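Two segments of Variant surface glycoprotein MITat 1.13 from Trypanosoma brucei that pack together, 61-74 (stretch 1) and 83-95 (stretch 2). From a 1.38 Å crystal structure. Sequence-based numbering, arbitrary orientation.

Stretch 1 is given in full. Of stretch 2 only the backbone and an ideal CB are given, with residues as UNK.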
ATOM      1  N   GLU A  61      -9.915  17.637  -4.586  1.00 23.72           N
ATOM      2  CA  GLU A  61     -10.339  18.817  -5.322  1.00 24.86           C
ATOM      3  C   GLU A  61     -11.849  18.868  -5.456  1.00 23.43           C
ATOM      4  O   GLU A  61     -12.435  19.944  -5.347  1.00 24.53           O
ATOM      5  CB  GLU A  61      -9.706  18.861  -6.715  1.00 28.46           C
ATOM      6  CG  GLU A  61      -8.220  19.124  -6.721  1.00 31.96           C
ATOM      7  CD  GLU A  61      -7.658  19.270  -8.118  1.00 37.28           C
ATOM      8  OE1 GLU A  61      -8.432  19.317  -9.094  1.00 38.56           O
ATOM      9  OE2 GLU A  61      -6.428  19.320  -8.229  1.00 39.15           O
ATOM     10  N   ASN A  62     -12.501  17.724  -5.685  1.00 21.73           N
ATOM     11  CA  ASN A  62     -13.955  17.704  -5.805  1.00 20.98           C
ATOM     12  C   ASN A  62     -14.627  18.019  -4.465  1.00 21.40           C
ATOM     13  O   ASN A  62     -15.636  18.737  -4.429  1.00 21.93           O
ATOM     14  CB  ASN A  62     -14.436  16.355  -6.341  1.00 21.34           C
ATOM     15  CG  ASN A  62     -14.222  16.196  -7.842  1.00 21.83           C
ATOM     16  OD1 ASN A  62     -14.171  17.177  -8.578  1.00 22.85           O
ATOM     17  ND2 ASN A  62     -14.068  14.935  -8.299  1.00 23.65           N
ATOM     18  N   SER A  63     -14.106  17.497  -3.352  1.00 21.53           N
ATOM     19  CA  SER A  63     -14.677  17.854  -2.060  1.00 22.28           C
ATOM     20  C   SER A  63     -14.568  19.346  -1.813  1.00 23.04           C
ATOM     21  O   SER A  63     -15.549  19.973  -1.373  1.00 24.09           O
ATOM     22  CB  SER A  63     -13.936  17.126  -0.946  1.00 25.09           C
ATOM     23  OG  SER A  63     -14.202  15.746  -0.971  1.00 25.97           O
ATOM     24  N   GLU A  64     -13.413  19.947  -2.128  1.00 23.68           N
ATOM     25  CA  GLU A  64     -13.245  21.389  -1.964  1.00 23.92           C
ATOM     26  C   GLU A  64     -14.190  22.161  -2.883  1.00 24.44           C
ATOM     27  O   GLU A  64     -14.814  23.149  -2.470  1.00 25.07           O
ATOM     28  CB  GLU A  64     -11.809  21.797  -2.275  1.00 28.56           C
ATOM     29  CG  GLU A  64     -11.525  23.272  -2.125  1.00 33.62           C
ATOM     30  CD  GLU A  64     -10.060  23.620  -2.294  1.00 38.69           C
ATOM     31  OE1 GLU A  64      -9.253  23.256  -1.412  1.00 41.35           O
ATOM     32  OE2 GLU A  64      -9.710  24.245  -3.321  1.00 41.66           O
ATOM     33  N   ALA A  65     -14.328  21.716  -4.131  1.00 23.04           N
ATOM     34  CA  ALA A  65     -15.188  22.425  -5.063  1.00 23.48           C
ATOM     35  C   ALA A  65     -16.626  22.406  -4.582  1.00 23.97           C
ATOM     36  O   ALA A  65     -17.330  23.419  -4.680  1.00 23.06           O
ATOM     37  CB  ALA A  65     -15.088  21.802  -6.451  1.00 24.32           C
ATOM     38  N   TYR A  66     -17.102  21.258  -4.105  1.00 23.05           N
ATOM     39  CA  TYR A  66     -18.490  21.170  -3.668  1.00 22.46           C
ATOM     40  C   TYR A  66     -18.725  22.055  -2.463  1.00 22.23           C
ATOM     41  O   TYR A  66     -19.759  22.709  -2.365  1.00 22.27           O
ATOM     42  CB  TYR A  66     -18.847  19.720  -3.339  1.00 22.75           C
ATOM     43  CG  TYR A  66     -20.279  19.540  -2.940  1.00 23.65           C
ATOM     44  CD1 TYR A  66     -21.302  19.702  -3.850  1.00 25.73           C
ATOM     45  CD2 TYR A  66     -20.609  19.241  -1.639  1.00 24.81           C
ATOM     46  CE1 TYR A  66     -22.625  19.563  -3.475  1.00 26.31           C
ATOM     47  CE2 TYR A  66     -21.917  19.069  -1.250  1.00 26.05           C
ATOM     48  CZ  TYR A  66     -22.930  19.254  -2.172  1.00 26.47           C
ATOM     49  OH  TYR A  66     -24.227  19.091  -1.753  1.00 28.41           O
ATOM     50  N   SER A  67     -17.798  22.063  -1.516  1.00 22.28           N
ATOM     51  CA  SER A  67     -17.959  22.956  -0.378  1.00 23.34           C
ATOM     52  C   SER A  67     -17.991  24.411  -0.804  1.00 25.54           C
ATOM     53  O   SER A  67     -18.773  25.197  -0.263  1.00 24.09           O
ATOM     54  CB  SER A  67     -16.859  22.699   0.639  1.00 26.41           C
ATOM     55  OG  SER A  67     -17.125  21.472   1.271  1.00 31.26           O
ATOM     56  N   LYS A  68     -17.162  24.747  -1.795  1.00 24.34           N
ATOM     57  CA  LYS A  68     -17.058  26.112  -2.371  1.00 26.98           C
ATOM     58  C   LYS A  68     -18.406  26.491  -2.997  1.00 24.52           C
ATOM     59  O   LYS A  68     -18.809  27.660  -2.853  1.00 23.62           O
ATOM     60  CB  LYS A  68     -15.931  26.169  -3.409  1.00 27.15           C
ATOM     61  CG  LYS A  68     -14.565  26.556  -2.859  1.00 28.81           C
ATOM     62  CD  LYS A  68     -13.682  27.267  -3.862  1.00 31.49           C
ATOM     63  CE  LYS A  68     -12.329  26.612  -4.030  1.00 36.24           C
ATOM     64  NZ  LYS A  68     -11.526  27.274  -5.085  1.00 36.23           N
ATOM     65  N   LEU A  69     -19.073  25.536  -3.658  1.00 22.34           N
ATOM     66  CA  LEU A  69     -20.357  25.770  -4.324  1.00 21.89           C
ATOM     67  C   LEU A  69     -21.458  25.986  -3.291  1.00 22.25           C
ATOM     68  O   LEU A  69     -22.286  26.884  -3.437  1.00 23.69           O
ATOM     69  CB  LEU A  69     -20.733  24.602  -5.234  1.00 22.66           C
ATOM     70  CG  LEU A  69     -19.965  24.446  -6.548  1.00 24.06           C
ATOM     71  CD1 LEU A  69     -20.351  23.155  -7.225  1.00 24.32           C
ATOM     72  CD2 LEU A  69     -20.296  25.637  -7.429  1.00 25.05           C
ATOM     73  N   VAL A  70     -21.517  25.141  -2.256  1.00 21.99           N
ATOM     74  CA  VAL A  70     -22.577  25.294  -1.259  1.00 22.05           C
ATOM     75  C   VAL A  70     -22.444  26.633  -0.556  1.00 21.74           C
ATOM     76  O   VAL A  70     -23.429  27.368  -0.370  1.00 22.33           O
ATOM     77  CB  VAL A  70     -22.571  24.118  -0.269  1.00 23.06           C
ATOM     78  CG1 VAL A  70     -23.545  24.369   0.866  1.00 24.06           C
ATOM     79  CG2 VAL A  70     -22.890  22.831  -0.978  1.00 24.36           C
ATOM     80  N   THR A  71     -21.225  26.961  -0.133  1.00 20.85           N
ATOM     81  CA  THR A  71     -20.996  28.201   0.591  1.00 22.46           C
ATOM     82  C   THR A  71     -21.337  29.403  -0.272  1.00 23.16           C
ATOM     83  O   THR A  71     -22.038  30.318   0.162  1.00 23.45           O
ATOM     84  CB  THR A  71     -19.541  28.265   1.050  1.00 22.77           C
ATOM     85  OG1 THR A  71     -19.193  27.087   1.813  1.00 23.34           O
ATOM     86  CG2 THR A  71     -19.271  29.502   1.873  1.00 23.92           C
ATOM     87  N   ALA A  72     -20.879  29.408  -1.516  1.00 23.05           N
ATOM     88  CA  ALA A  72     -21.183  30.517  -2.412  1.00 23.37           C
ATOM     89  C   ALA A  72     -22.674  30.603  -2.718  1.00 23.55           C
ATOM     90  O   ALA A  72     -23.222  31.700  -2.829  1.00 25.00           O
ATOM     91  CB  ALA A  72     -20.366  30.348  -3.701  1.00 23.53           C
ATOM     92  N   ALA A  73     -23.328  29.458  -2.936  1.00 21.92           N
ATOM     93  CA  ALA A  73     -24.748  29.470  -3.221  1.00 23.46           C
ATOM     94  C   ALA A  73     -25.519  30.109  -2.090  1.00 24.49           C
ATOM     95  O   ALA A  73     -26.522  30.770  -2.339  1.00 25.33           O
ATOM     96  CB  ALA A  73     -25.242  28.048  -3.439  1.00 24.05           C
ATOM     97  N   LEU A  74     -25.069  29.976  -0.854  1.00 24.15           N
ATOM     98  CA  LEU A  74     -25.789  30.582   0.267  1.00 25.45           C
ATOM     99  C   LEU A  74     -25.499  32.067   0.374  1.00 26.65           C
ATOM    100  O   LEU A  74     -26.407  32.857   0.668  1.00 29.05           O
ATOM    101  CB  LEU A  74     -25.334  29.914   1.563  1.00 27.20           C
ATOM    102  CG  LEU A  74     -26.360  29.684   2.648  1.00 32.42           C
ATOM    103  CD1 LEU A  74     -27.245  28.513   2.176  1.00 34.31           C
ATOM    104  CD2 LEU A  74     -25.678  29.388   3.959  1.00 32.53           C
ATOM    105  N   UNK A  83     -26.662  31.368 -11.156  1.00 25.17           N
ATOM    106  CA  UNK A  83     -25.590  30.709 -11.915  1.00 26.12           C
ATOM    107  C   UNK A  83     -24.983  29.534 -11.149  1.00 25.99           C
ATOM    108  O   UNK A  83     -24.458  28.615 -11.761  1.00 27.26           O
ATOM    109  CB  UNK A  83     -24.493  31.719 -12.260  1.00 26.12           C
ATOM    110  N   UNK A  84     -25.099  29.498  -9.827  1.00 24.53           N
ATOM    111  CA  UNK A  84     -24.506  28.427  -9.026  1.00 23.33           C
ATOM    112  C   UNK A  84     -25.467  27.258  -8.823  1.00 23.19           C
ATOM    113  O   UNK A  84     -25.040  26.096  -8.808  1.00 22.98           O
ATOM    114  CB  UNK A  84     -24.065  28.974  -7.667  1.00 23.33           C
ATOM    115  N   UNK A  85     -26.767  27.538  -8.661  1.00 23.11           N
ATOM    116  CA  UNK A  85     -27.707  26.454  -8.391  1.00 23.97           C
ATOM    117  C   UNK A  85     -27.640  25.289  -9.374  1.00 23.96           C
ATOM    118  O   UNK A  85     -27.725  24.137  -8.920  1.00 23.37           O
ATOM    119  CB  UNK A  85     -29.130  27.015  -8.386  1.00 23.97           C
ATOM    120  N   UNK A  86     -27.509  25.489 -10.689  1.00 22.89           N
ATOM    121  CA  UNK A  86     -27.459  24.331 -11.598  1.00 22.35           C
ATOM    122  C   UNK A  86     -26.220  23.468 -11.433  1.00 23.35           C
ATOM    123  O   UNK A  86     -26.187  22.370 -11.993  1.00 24.29           O
ATOM    124  CB  UNK A  86     -27.534  24.812 -13.048  1.00 22.35           C
ATOM    125  N   UNK A  87     -25.220  23.951 -10.714  1.00 23.42           N
ATOM    126  CA  UNK A  87     -24.017  23.176 -10.476  1.00 23.51           C
ATOM    127  C   UNK A  87     -24.143  22.261  -9.279  1.00 22.93           C
ATOM    128  O   UNK A  87     -23.359  21.305  -9.165  1.00 23.14           O
ATOM    129  CB  UNK A  87     -22.821  24.111 -10.285  1.00 23.51           C
ATOM    130  N   UNK A  88     -25.081  22.508  -8.370  1.00 22.52           N
ATOM    131  CA  UNK A  88     -24.996  21.833  -7.076  1.00 21.51           C
ATOM    132  C   UNK A  88     -25.344  20.350  -7.145  1.00 21.85           C
ATOM    133  O   UNK A  88     -24.607  19.517  -6.621  1.00 22.90           O
ATOM    134  CB  UNK A  88     -25.923  22.524  -6.074  1.00 21.51           C
ATOM    135  N   UNK A  89     -26.462  19.993  -7.753  1.00 22.59           N
ATOM    136  CA  UNK A  89     -26.864  18.599  -7.824  1.00 23.64           C
ATOM    137  C   UNK A  89     -25.888  17.792  -8.662  1.00 23.77           C
ATOM    138  O   UNK A  89     -25.476  16.689  -8.287  1.00 22.46           O
ATOM    139  CB  UNK A  89     -28.278  18.479  -8.397  1.00 23.64           C
ATOM    140  N   UNK A  90     -25.463  18.367  -9.778  1.00 24.96           N
ATOM    141  CA  UNK A  90     -24.506  17.708 -10.656  1.00 24.33           C
ATOM    142  C   UNK A  90     -23.178  17.505  -9.933  1.00 23.46           C
ATOM    143  O   UNK A  90     -22.513  16.468 -10.098  1.00 23.97           O
ATOM    144  CB  UNK A  90     -24.300  18.522 -11.935  1.00 24.33           C
ATOM    145  N   UNK A  91     -22.729  18.520  -9.201  1.00 22.73           N
ATOM    146  CA  UNK A  91     -21.492  18.388  -8.425  1.00 23.47           C
ATOM    147  C   UNK A  91     -21.615  17.316  -7.345  1.00 23.30           C
ATOM    148  O   UNK A  91     -20.666  16.564  -7.094  1.00 22.34           O
ATOM    149  CB  UNK A  91     -21.124  19.728  -7.785  1.00 23.47           C
ATOM    150  N   UNK A  92     -22.743  17.238  -6.657  1.00 22.53           N
ATOM    151  CA  UNK A  92     -22.929  16.163  -5.681  1.00 22.09           C
ATOM    152  C   UNK A  92     -22.863  14.786  -6.345  1.00 22.20           C
ATOM    153  O   UNK A  92     -22.342  13.833  -5.756  1.00 22.20           O
ATOM    154  CB  UNK A  92     -24.268  16.331  -4.959  1.00 22.09           C
ATOM    155  N   UNK A  93     -23.435  14.663  -7.541  1.00 22.66           N
ATOM    156  CA  UNK A  93     -23.354  13.423  -8.305  1.00 23.95           C
ATOM    157  C   UNK A  93     -21.898  13.081  -8.606  1.00 23.36           C
ATOM    158  O   UNK A  93     -21.456  11.945  -8.382  1.00 24.07           O
ATOM    159  CB  UNK A  93     -24.155  13.537  -9.604  1.00 23.95           C
ATOM    160  N   UNK A  94     -21.139  14.054  -9.116  1.00 22.90           N
ATOM    161  CA  UNK A  94     -19.734  13.816  -9.442  1.00 21.83           C
ATOM    162  C   UNK A  94     -18.953  13.370  -8.210  1.00 21.09           C
ATOM    163  O   UNK A  94     -18.189  12.398  -8.247  1.00 22.70           O
ATOM    164  CB  UNK A  94     -19.103  15.077 -10.036  1.00 21.83           C
ATOM    165  N   UNK A  95     -19.150  14.058  -7.089  1.00 20.78           N
ATOM    166  CA  UNK A  95     -18.373  13.758  -5.894  1.00 20.89           C
ATOM    167  C   UNK A  95     -18.745  12.392  -5.346  1.00 21.53           C
ATOM    168  O   UNK A  95     -17.879  11.630  -4.907  1.00 21.59           O
ATOM    169  CB  UNK A  95     -18.586  14.834  -4.827  1.00 20.89           C
TER

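The two helices run roughly antiparallel (144° between their N-to-C directions) with axes 9.4 Å apart at closest approach. No hydrogen bond crosses between them.

Positions 83, 90 and 93 have nothing of stretch 1 within 5.5 Å of the ideal CB, so almost any residue would suit, polar ones included; they are Lys83, an extended chain, Ala90 and Asp93.

At 84 the CB points toward stretch 1, 4.5 Å from Ala73 CB and 5.0 Å from Leu69 CD2. These apolar neighbours favour a medium aliphatic residue such as Val, Leu, Ile or Met. It is Ile84: CG2 lies 3.8 Å from Ala73 CB, and CD1 reaches Ala72 CB at 3.8 Å.

At 85 the CB points away with nothing of stretch 1 within 5.5 Å, so many residues would suit; one of medium length or longer could bring its end back. It is Leu85, whose CD2 ends 4.3 Å from Ala73 CB.

Position 86 is out of reach. Its N has no bond to the preceding turn and its phi is -67°, which admits proline; it is Pro86.

At 87 the CB points toward stretch 1, 4.0 Å from Leu69 CD1, so an apolar residue fits, from Ala to Leu. Leu87 places CD1 3.8 Å from Leu69 CD2.

At 88 the CB points sideways, 5.1 Å from Tyr66 CE1, leaving room for a flexible aliphatic chain such as Leu or Met. Leu88 (chi1 m, chi2 t) brings its end nearer: CD2 is 3.8 Å from both Leu69 CB and Val70 CG2, while CD1 lies 3.9 Å from Ala73 CB.

At 89 a CB would point away with room to spare, and phi/psi of -66/-42 suit any helical residue. Stretch 1 therefore does not demand the deposited Gly89.

At 91 the ideal CB is already 3.6 Å from Leu69 CD1 and 3.9 Å from Tyr66 CD1, favouring a small residue, Ala, Gly or perhaps Ser. Ala91 touches Leu69 CD1 with its CB at 3.5 Å and lies at the edge of the Tyr66 ring.

At 92 the sideways CB is 3.9 Å from Tyr66 CE1; Ala or Ser would suit. Ala92 helps form the hollow holding Tyr66.

At 94 the CB points toward stretch 1, 5.3 Å from Asn62 ND2, allowing polar or aliphatic choices. Ile94 packs CG2 4.0 Å from that ND2.

At 95 the CB points toward stretch 1; the ideal CB is 4.7 Å from Asn62 CB and 5.1 Å from Tyr66 CB, inviting a branched aliphatic residue. Leu95 splits its contacts: CD1 is 3.8 Å from Asn62 CB, CD2 3.8 Å from Tyr66 CB.

Stretch 2, residues 83-95: KILPLLGAAADIL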
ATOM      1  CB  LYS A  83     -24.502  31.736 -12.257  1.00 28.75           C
ATOM      2  CG  LYS A  83     -25.017  32.931 -13.120  1.00 27.95           C
ATOM      3  CD  LYS A  83     -23.974  34.025 -13.308  1.00 33.08           C
ATOM      4  CE  LYS A  83     -24.406  35.036 -14.353  1.00 46.55           C
ATOM      5  NZ  LYS A  83     -23.333  36.050 -14.601  1.00 57.81           N
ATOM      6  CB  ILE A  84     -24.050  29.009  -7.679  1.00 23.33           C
ATOM      7  CG1 ILE A  84     -23.051  30.140  -7.893  1.00 24.86           C
ATOM      8  CG2 ILE A  84     -23.511  27.919  -6.785  1.00 24.66           C
ATOM      9  CD1 ILE A  84     -22.691  30.862  -6.659  1.00 26.01           C
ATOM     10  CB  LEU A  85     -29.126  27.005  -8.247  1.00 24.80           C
ATOM     11  CG  LEU A  85     -29.341  27.997  -7.117  1.00 26.69           C
ATOM     12  CD1 LEU A  85     -30.843  28.317  -6.985  1.00 27.41           C
ATOM     13  CD2 LEU A  85     -28.805  27.524  -5.797  1.00 27.60           C
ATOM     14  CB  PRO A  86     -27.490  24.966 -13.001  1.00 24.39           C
ATOM     15  CG  PRO A  86     -28.174  26.305 -12.773  1.00 25.78           C
ATOM     16  CD  PRO A  86     -27.668  26.757 -11.427  1.00 24.97           C
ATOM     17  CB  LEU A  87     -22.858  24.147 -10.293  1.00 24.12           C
ATOM     18  CG  LEU A  87     -22.655  25.195 -11.394  1.00 23.84           C
ATOM     19  CD1 LEU A  87     -21.529  26.196 -10.991  1.00 25.50           C
ATOM     20  CD2 LEU A  87     -22.396  24.599 -12.772  1.00 24.98           C
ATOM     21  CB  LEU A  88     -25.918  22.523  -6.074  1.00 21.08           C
ATOM     22  CG  LEU A  88     -25.388  23.820  -5.473  1.00 22.83           C
ATOM     23  CD1 LEU A  88     -26.509  24.607  -4.774  1.00 23.86           C
ATOM     24  CD2 LEU A  88     -24.338  23.572  -4.465  1.00 25.85           C
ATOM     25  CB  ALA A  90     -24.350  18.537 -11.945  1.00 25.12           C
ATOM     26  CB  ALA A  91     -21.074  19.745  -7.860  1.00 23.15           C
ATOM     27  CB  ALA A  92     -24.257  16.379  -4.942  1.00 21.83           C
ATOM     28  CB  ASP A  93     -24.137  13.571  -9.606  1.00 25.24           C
ATOM     29  CG  ASP A  93     -25.602  13.362  -9.426  1.00 28.99           C
ATOM     30  OD1 ASP A  93     -25.997  12.769  -8.405  1.00 30.67           O
ATOM     31  OD2 ASP A  93     -26.356  13.782 -10.331  1.00 29.01           O
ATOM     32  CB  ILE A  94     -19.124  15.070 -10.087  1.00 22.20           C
ATOM     33  CG1 ILE A  94     -19.736  15.294 -11.482  1.00 23.14           C
ATOM     34  CG2 ILE A  94     -17.590  14.871 -10.202  1.00 22.77           C
ATOM     35  CD1 ILE A  94     -19.505  16.692 -12.027  1.00 25.06           C
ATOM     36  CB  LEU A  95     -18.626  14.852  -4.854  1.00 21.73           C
ATOM     37  CG  LEU A  95     -17.942  14.745  -3.506  1.00 20.97           C
ATOM     38  CD1 LEU A  95     -16.458  14.502  -3.694  1.00 23.92           C
ATOM     39  CD2 LEU A  95     -18.233  15.988  -2.658  1.00 22.18           C
TER
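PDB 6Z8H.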